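Local coordinates for protein member of s1p family of ribosomal proteins (Pyrococcus furiosus, PDB 5YH1) that belongs to the DHH family and, through this DHH domain piece, binds manganese and probably acts as an exonuclease on nucleic acid, at the interface of chains A and B. Sequence-based numbering; all coordinates share one arbitrary frame. Chains: chain A/B, Member of s1p family of ribosomal proteins.

Contact 1: the interface of chains A and B. Residues chain A 273-275, 278, 288, 292; chain B 116-117, 120, 153-154.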
loop_
_atom_site.group_PDB
_atom_site.type_symbol
_atom_site.label_atom_id
_atom_site.label_comp_id
_atom_site.label_asym_id
_atom_site.label_seq_id
_atom_site.Cartn_x
_atom_site.Cartn_y
_atom_site.Cartn_z
ATOM N N ARG A 273 -14.408 -2.751 11.681
ATOM C CA ARG A 273 -15.779 -3.254 11.855
ATOM C C ARG A 273 -15.750 -4.749 12.168
ATOM O O ARG A 273 -15.069 -5.513 11.488
ATOM C CB ARG A 273 -16.629 -2.995 10.606
ATOM C CG ARG A 273 -18.040 -3.544 10.691
ATOM C CD ARG A 273 -18.943 -3.056 9.560
ATOM N NE ARG A 273 -18.989 -1.593 9.482
ATOM C CZ ARG A 273 -18.255 -0.838 8.656
ATOM N NH1 ARG A 273 -17.396 -1.383 7.786
ATOM N NH2 ARG A 273 -18.374 0.491 8.690
ATOM N N GLY A 274 -16.495 -5.138 13.200
ATOM C CA GLY A 274 -16.527 -6.506 13.694
ATOM C C GLY A 274 -15.632 -6.685 14.898
ATOM O O GLY A 274 -15.757 -7.675 15.622
ATOM N N ILE A 275 -14.724 -5.728 15.105
ATOM C CA ILE A 275 -13.791 -5.754 16.231
ATOM C C ILE A 275 -13.991 -4.536 17.140
ATOM O O ILE A 275 -14.153 -4.687 18.349
ATOM C CB ILE A 275 -12.325 -5.799 15.757
ATOM C CG1 ILE A 275 -12.150 -6.883 14.681
ATOM C CG2 ILE A 275 -11.390 -6.066 16.931
ATOM C CD1 ILE A 275 -10.750 -6.982 14.108
ATOM N N GLU A 278 -16.867 -4.437 19.634
ATOM C CA GLU A 278 -16.701 -5.353 20.755
ATOM C C GLU A 278 -15.811 -4.733 21.810
ATOM O O GLU A 278 -16.100 -4.812 23.007
ATOM C CB GLU A 278 -16.089 -6.679 20.295
ATOM C CG GLU A 278 -16.865 -7.406 19.203
ATOM C CD GLU A 278 -18.243 -7.850 19.639
ATOM O OE1 GLU A 278 -18.579 -7.750 20.836
ATOM O OE2 GLU A 278 -19.004 -8.314 18.776
ATOM N N ARG A 288 -16.841 -11.838 24.348
ATOM C CA ARG A 288 -15.899 -11.435 23.300
ATOM C C ARG A 288 -15.156 -10.148 23.673
ATOM O O ARG A 288 -13.951 -10.033 23.428
ATOM C CB ARG A 288 -16.606 -11.266 21.954
ATOM C CG ARG A 288 -15.667 -10.873 20.822
ATOM C CD ARG A 288 -16.359 -10.985 19.481
ATOM N NE ARG A 288 -16.757 -12.360 19.212
ATOM C CZ ARG A 288 -17.611 -12.728 18.266
ATOM N NH1 ARG A 288 -18.150 -11.831 17.462
ATOM N NH2 ARG A 288 -17.909 -14.004 18.109
ATOM N N LEU A 292 -11.080 -10.156 24.061
ATOM C CA LEU A 292 -10.251 -9.192 23.322
ATOM C C LEU A 292 -9.430 -8.296 24.242
ATOM O O LEU A 292 -8.215 -8.227 24.104
ATOM C CB LEU A 292 -11.110 -8.341 22.400
ATOM C CG LEU A 292 -11.662 -9.079 21.185
ATOM C CD1 LEU A 292 -12.703 -8.236 20.479
ATOM C CD2 LEU A 292 -10.547 -9.465 20.221
ATOM N N ILE B 116 -10.072 -11.223 10.256
ATOM C CA ILE B 116 -11.214 -11.082 11.162
ATOM C C ILE B 116 -12.238 -10.065 10.616
ATOM O O ILE B 116 -13.440 -10.318 10.624
ATOM C CB ILE B 116 -10.747 -10.725 12.594
ATOM C CG1 ILE B 116 -10.008 -11.922 13.200
ATOM C CG2 ILE B 116 -11.935 -10.351 13.495
ATOM C CD1 ILE B 116 -9.234 -11.612 14.469
ATOM N N ILE B 117 -11.776 -8.932 10.112
ATOM C CA ILE B 117 -12.703 -7.922 9.575
ATOM C C ILE B 117 -13.458 -8.492 8.378
ATOM O O ILE B 117 -14.677 -8.368 8.290
ATOM C CB ILE B 117 -11.961 -6.621 9.206
ATOM C CG1 ILE B 117 -11.470 -5.936 10.486
ATOM C CG2 ILE B 117 -12.852 -5.678 8.386
ATOM C CD1 ILE B 117 -10.295 -5.004 10.291
HETATM N N MSE B 120 -15.940 -11.269 9.483
HETATM C CA MSE B 120 -17.084 -10.698 10.195
HETATM C C MSE B 120 -18.029 -10.008 9.230
HETATM O O MSE B 120 -19.243 -10.034 9.422
HETATM C CB MSE B 120 -16.615 -9.759 11.307
HETATM C CG MSE B 120 -16.097 -10.519 12.524
HETATM SE SE MSE B 120 -17.480 -11.716 13.277
HETATM C CE MSE B 120 -18.892 -10.371 13.604
ATOM N N ALA B 153 -11.148 -15.238 20.423
ATOM C CA ALA B 153 -12.237 -14.360 20.845
ATOM C C ALA B 153 -13.466 -14.514 19.940
ATOM O O ALA B 153 -14.577 -14.152 20.330
ATOM C CB ALA B 153 -11.778 -12.916 20.872
ATOM N N TYR B 154 -13.274 -15.061 18.740
ATOM C CA TYR B 154 -14.379 -15.314 17.819
ATOM C C TYR B 154 -14.768 -16.796 17.719
ATOM O O TYR B 154 -15.590 -17.155 16.877
ATOM C CB TYR B 154 -14.033 -14.731 16.437
ATOM C CG TYR B 154 -13.942 -13.230 16.490
ATOM C CD1 TYR B 154 -12.795 -12.607 16.951
ATOM C CD2 TYR B 154 -15.024 -12.435 16.125
ATOM C CE1 TYR B 154 -12.717 -11.228 17.040
ATOM C CE2 TYR B 154 -14.957 -11.055 16.207
ATOM C CZ TYR B 154 -13.803 -10.454 16.663
ATOM O OH TYR B 154 -13.736 -9.078 16.757
HETATM O O HOH W 1 -16.352 -6.449 9.259
HETATM O O HOH W 2 -16.886 -16.182 20.195
#
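The carbonyl oxygen O of B:Ala153 is the best-held polar atom here, gripped by two partners: the NE of A:Arg288 at 3.0 Å and a bridging water. Both chains are copies of a DHH-family domain, and the patch sets a loop and the helix 286-311 of chain A against the helix 109-126 and the loop after helix 145-152 of chain B. The NE bond is moderately bent, 146° at the hydrogen, and NE lies above the carbonyl plane of B:Ala153. Water 2, in the guanidinium plane of A:Arg288, links NH2 to the same oxygen, so NE holds the oxygen directly and NH2 through water. The CG of the arginine stands anti to the backbone N, and a bend at chi3 (-62°) turns the guanidinium over the ring of B:Tyr154. CZ rests 3.4 Å from CD2 of B:Tyr154, with the two planes 31° apart, while CD of A:Arg288 lies over the same ring face, 3.9 Å from its centroid. The opposite face is packed by CG2 of B:Ile116 from its own chain, so the ring is clamped between the two chains. Farther back, the carboxylate OE2 of A:Glu278 makes a long salt bridge to NH1 of A:Arg288, 3.8 Å apart, which may help to steady the charge.

At the tip of the ring, the phenolic OH of B:Tyr154 donates to the carbonyl O of A:Gly274 at 2.7 Å. That acceptor sits at the ring edge, in its plane, whereas the hydroxyl lies above the carbonyl plane. Beside this bond, the CD1 tip of A:Ile275 crosses B:Ile116 at about a right angle and meets its CG2 at 3.6 Å. Water 1 joins the backbone oxygens of A:Arg273 and B:Ile117, lying 2.7 Å from O of each residue.

Contact 2: the interface of chains A and B. Residues chain A 262-263, 266-267, 275, 296, 299, 303; chain B 109, 113, 146, 150.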
loop_
_atom_site.group_PDB
_atom_site.type_symbol
_atom_site.label_atom_id
_atom_site.label_comp_id
_atom_site.label_asym_id
_atom_site.label_seq_id
_atom_site.Cartn_x
_atom_site.Cartn_y
_atom_site.Cartn_z
ATOM N N HIS A 262 -3.570 0.437 19.791
ATOM C CA HIS A 262 -2.664 -0.631 19.378
ATOM C C HIS A 262 -3.235 -1.361 18.160
ATOM O O HIS A 262 -2.605 -1.408 17.115
ATOM C CB HIS A 262 -2.420 -1.600 20.541
ATOM C CG HIS A 262 -1.571 -2.777 20.190
ATOM N ND1 HIS A 262 -2.092 -3.946 19.675
ATOM C CD2 HIS A 262 -0.238 -2.980 20.309
ATOM C CE1 HIS A 262 -1.114 -4.813 19.484
ATOM N NE2 HIS A 262 0.020 -4.249 19.857
ATOM N N GLU A 263 -4.443 -1.897 18.292
ATOM C CA GLU A 263 -5.075 -2.590 17.176
ATOM C C GLU A 263 -5.195 -1.705 15.921
ATOM O O GLU A 263 -4.944 -2.173 14.806
ATOM C CB GLU A 263 -6.447 -3.168 17.566
ATOM C CG GLU A 263 -6.414 -4.187 18.699
ATOM C CD GLU A 263 -5.462 -5.352 18.452
ATOM O OE1 GLU A 263 -4.297 -5.287 18.909
ATOM O OE2 GLU A 263 -5.878 -6.342 17.813
ATOM N N TYR A 266 -2.240 -1.517 13.649
ATOM C CA TYR A 266 -2.016 -2.674 12.791
ATOM C C TYR A 266 -3.048 -2.845 11.676
ATOM O O TYR A 266 -2.700 -3.334 10.604
ATOM C CB TYR A 266 -1.901 -3.954 13.621
ATOM C CG TYR A 266 -0.623 -4.022 14.426
ATOM C CD1 TYR A 266 0.591 -4.396 13.834
ATOM C CD2 TYR A 266 -0.619 -3.698 15.775
ATOM C CE1 TYR A 266 1.764 -4.453 14.578
ATOM C CE2 TYR A 266 0.545 -3.760 16.523
ATOM C CZ TYR A 266 1.729 -4.138 15.928
ATOM O OH TYR A 266 2.868 -4.189 16.701
ATOM N N TRP A 267 -4.303 -2.456 11.895
ATOM C CA TRP A 267 -5.274 -2.582 10.816
ATOM C C TRP A 267 -5.291 -1.365 9.875
ATOM O O TRP A 267 -5.955 -1.402 8.855
ATOM C CB TRP A 267 -6.674 -2.980 11.321
ATOM C CG TRP A 267 -7.481 -1.968 12.072
ATOM C CD1 TRP A 267 -7.719 -0.676 11.715
ATOM C CD2 TRP A 267 -8.241 -2.197 13.272
ATOM N NE1 TRP A 267 -8.540 -0.067 12.644
ATOM C CE2 TRP A 267 -8.877 -0.978 13.608
ATOM C CE3 TRP A 267 -8.433 -3.305 14.103
ATOM C CZ2 TRP A 267 -9.681 -0.835 14.742
ATOM C CZ3 TRP A 267 -9.242 -3.160 15.233
ATOM C CH2 TRP A 267 -9.848 -1.935 15.540
ATOM N N ILE A 275 -14.724 -5.728 15.105
ATOM C CA ILE A 275 -13.791 -5.754 16.231
ATOM C C ILE A 275 -13.991 -4.536 17.140
ATOM O O ILE A 275 -14.153 -4.687 18.349
ATOM C CB ILE A 275 -12.325 -5.799 15.757
ATOM C CG1 ILE A 275 -12.150 -6.883 14.681
ATOM C CG2 ILE A 275 -11.390 -6.066 16.931
ATOM C CD1 ILE A 275 -10.750 -6.982 14.108
ATOM N N ILE A 296 -5.521 -8.846 24.709
ATOM C CA ILE A 296 -4.661 -7.899 23.998
ATOM C C ILE A 296 -3.898 -6.985 24.954
ATOM O O ILE A 296 -2.711 -6.730 24.748
ATOM C CB ILE A 296 -5.476 -7.067 22.966
ATOM C CG1 ILE A 296 -6.062 -7.992 21.893
ATOM C CG2 ILE A 296 -4.612 -5.984 22.328
ATOM C CD1 ILE A 296 -7.174 -7.378 21.071
ATOM N N GLU A 299 -0.308 -7.844 26.264
ATOM C CA GLU A 299 0.605 -7.775 25.130
ATOM C C GLU A 299 1.001 -6.327 24.857
ATOM O O GLU A 299 2.172 -6.025 24.671
ATOM C CB GLU A 299 -0.102 -8.443 23.944
ATOM C CG GLU A 299 0.426 -8.229 22.546
ATOM C CD GLU A 299 -0.479 -8.907 21.522
ATOM O OE1 GLU A 299 -1.138 -9.930 21.867
ATOM O OE2 GLU A 299 -0.560 -8.403 20.383
ATOM N N LYS A 303 4.825 -4.678 25.432
ATOM C CA LYS A 303 5.549 -3.944 24.385
ATOM C C LYS A 303 6.002 -2.576 24.863
ATOM O O LYS A 303 7.138 -2.178 24.628
ATOM C CB LYS A 303 4.690 -3.738 23.147
ATOM C CG LYS A 303 4.471 -4.979 22.317
ATOM C CD LYS A 303 3.651 -4.620 21.092
ATOM C CE LYS A 303 3.255 -5.861 20.328
ATOM N NZ LYS A 303 2.666 -5.529 19.002
ATOM N N LEU B 109 -0.139 -9.358 12.890
ATOM C CA LEU B 109 -1.414 -8.766 13.321
ATOM C C LEU B 109 -2.160 -8.114 12.166
ATOM O O LEU B 109 -3.384 -8.201 12.099
ATOM C CB LEU B 109 -1.228 -7.770 14.470
ATOM C CG LEU B 109 -0.818 -8.374 15.818
ATOM C CD1 LEU B 109 -0.861 -7.325 16.914
ATOM C CD2 LEU B 109 -1.702 -9.553 16.190
ATOM N N LEU B 113 -5.913 -9.397 11.558
ATOM C CA LEU B 113 -6.963 -8.386 11.755
ATOM C C LEU B 113 -7.772 -8.211 10.477
ATOM O O LEU B 113 -8.992 -8.082 10.513
ATOM C CB LEU B 113 -6.366 -7.067 12.255
ATOM C CG LEU B 113 -5.833 -7.175 13.696
ATOM C CD1 LEU B 113 -5.047 -5.935 14.073
ATOM C CD2 LEU B 113 -6.958 -7.416 14.690
ATOM N N PRO B 146 -0.276 -14.269 19.564
ATOM C CA PRO B 146 -1.125 -13.063 19.549
ATOM C C PRO B 146 -2.256 -13.118 18.524
ATOM O O PRO B 146 -3.378 -12.731 18.828
ATOM C CB PRO B 146 -0.135 -11.951 19.218
ATOM C CG PRO B 146 1.161 -12.438 19.797
ATOM C CD PRO B 146 1.159 -13.932 19.623
ATOM N N ARG B 150 -6.600 -13.517 19.309
ATOM C CA ARG B 150 -7.636 -12.745 18.653
ATOM C C ARG B 150 -8.653 -13.627 17.950
ATOM O O ARG B 150 -9.862 -13.405 18.093
ATOM C CB ARG B 150 -7.021 -11.726 17.699
ATOM C CG ARG B 150 -6.357 -10.583 18.448
ATOM C CD ARG B 150 -5.371 -9.865 17.561
ATOM N NE ARG B 150 -4.726 -8.732 18.218
ATOM C CZ ARG B 150 -3.734 -8.825 19.096
ATOM N NH1 ARG B 150 -3.259 -10.012 19.480
ATOM N NH2 ARG B 150 -3.214 -7.711 19.604
#
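Helices 250-267 and 286-311 of chain A, in this DHH-domain protein, supply two carboxylates that grip one arginine from helix 145-152 of chain B. B:Arg150 is extended from CG to NE and reaches A:Glu263 tip to tip. A:Glu263 has CG anti to the carbonyl carbon and bends at chi2 (-55°), whereas A:Glu299 has CG anti to the backbone N (chi1 165°) and runs extended. The side-on pair to A:Glu263 is nearly straight: NE donates to the syn lone pair of OE2 at 2.7 Å (168° at H), and NH2 donates to OE1 at 2.7 Å from above the carboxylate plane. NH1 and the shared NH2 take A:Glu299 end-on, so NH2 donates to both glutamates. NH1 meets the syn lone pair of OE1 at 3.2 Å, and NH2 meets OE2 at 2.9 Å, there well above the carboxylate plane. NH1 also donates to the backbone O of B:Pro146, in the guanidinium plane, which helps fix its rotation.

The two guanidinium faces are packed by CG1 of A:Ile296 and, from its own chain, CD2 of B:Leu109. In the second shell, ND1 of A:His262 donates to the anti lone pair of OE1 of A:Glu263 at 2.7 Å, so that oxygen accepts from two donors. NZ of A:Lys303 bonds NE2 of the same histidine and OH of A:Tyr266, fixing the imidazole ring. CD1 of B:Leu109 lies over the tyrosine face, 3.9 Å from the ring centroid, while CD1 of B:Leu113 packs on CB of A:Tyr266 at 3.7 Å. In the fold, B:Arg150 thus enters between helices 250-267 and 286-311, with helix 109-126 packed on the former.

The C-alpha centres of contact 1 and contact 2 lie about 11 Å apart, and A:Ile275 belongs to both. Helix 286-311 of chain A and helix 109-126 of chain B also run through the two, so they are neighbouring parts of one continuous interface. Contact 1 depends largely on backbone carbonyls and an aromatic ring, contact 2 on charged pairs, which makes the joint mixed in character. The interface is not an exact two-fold, and the deposited assembly holds three copies; the structure alone does not show whether this association forms outside the crystal.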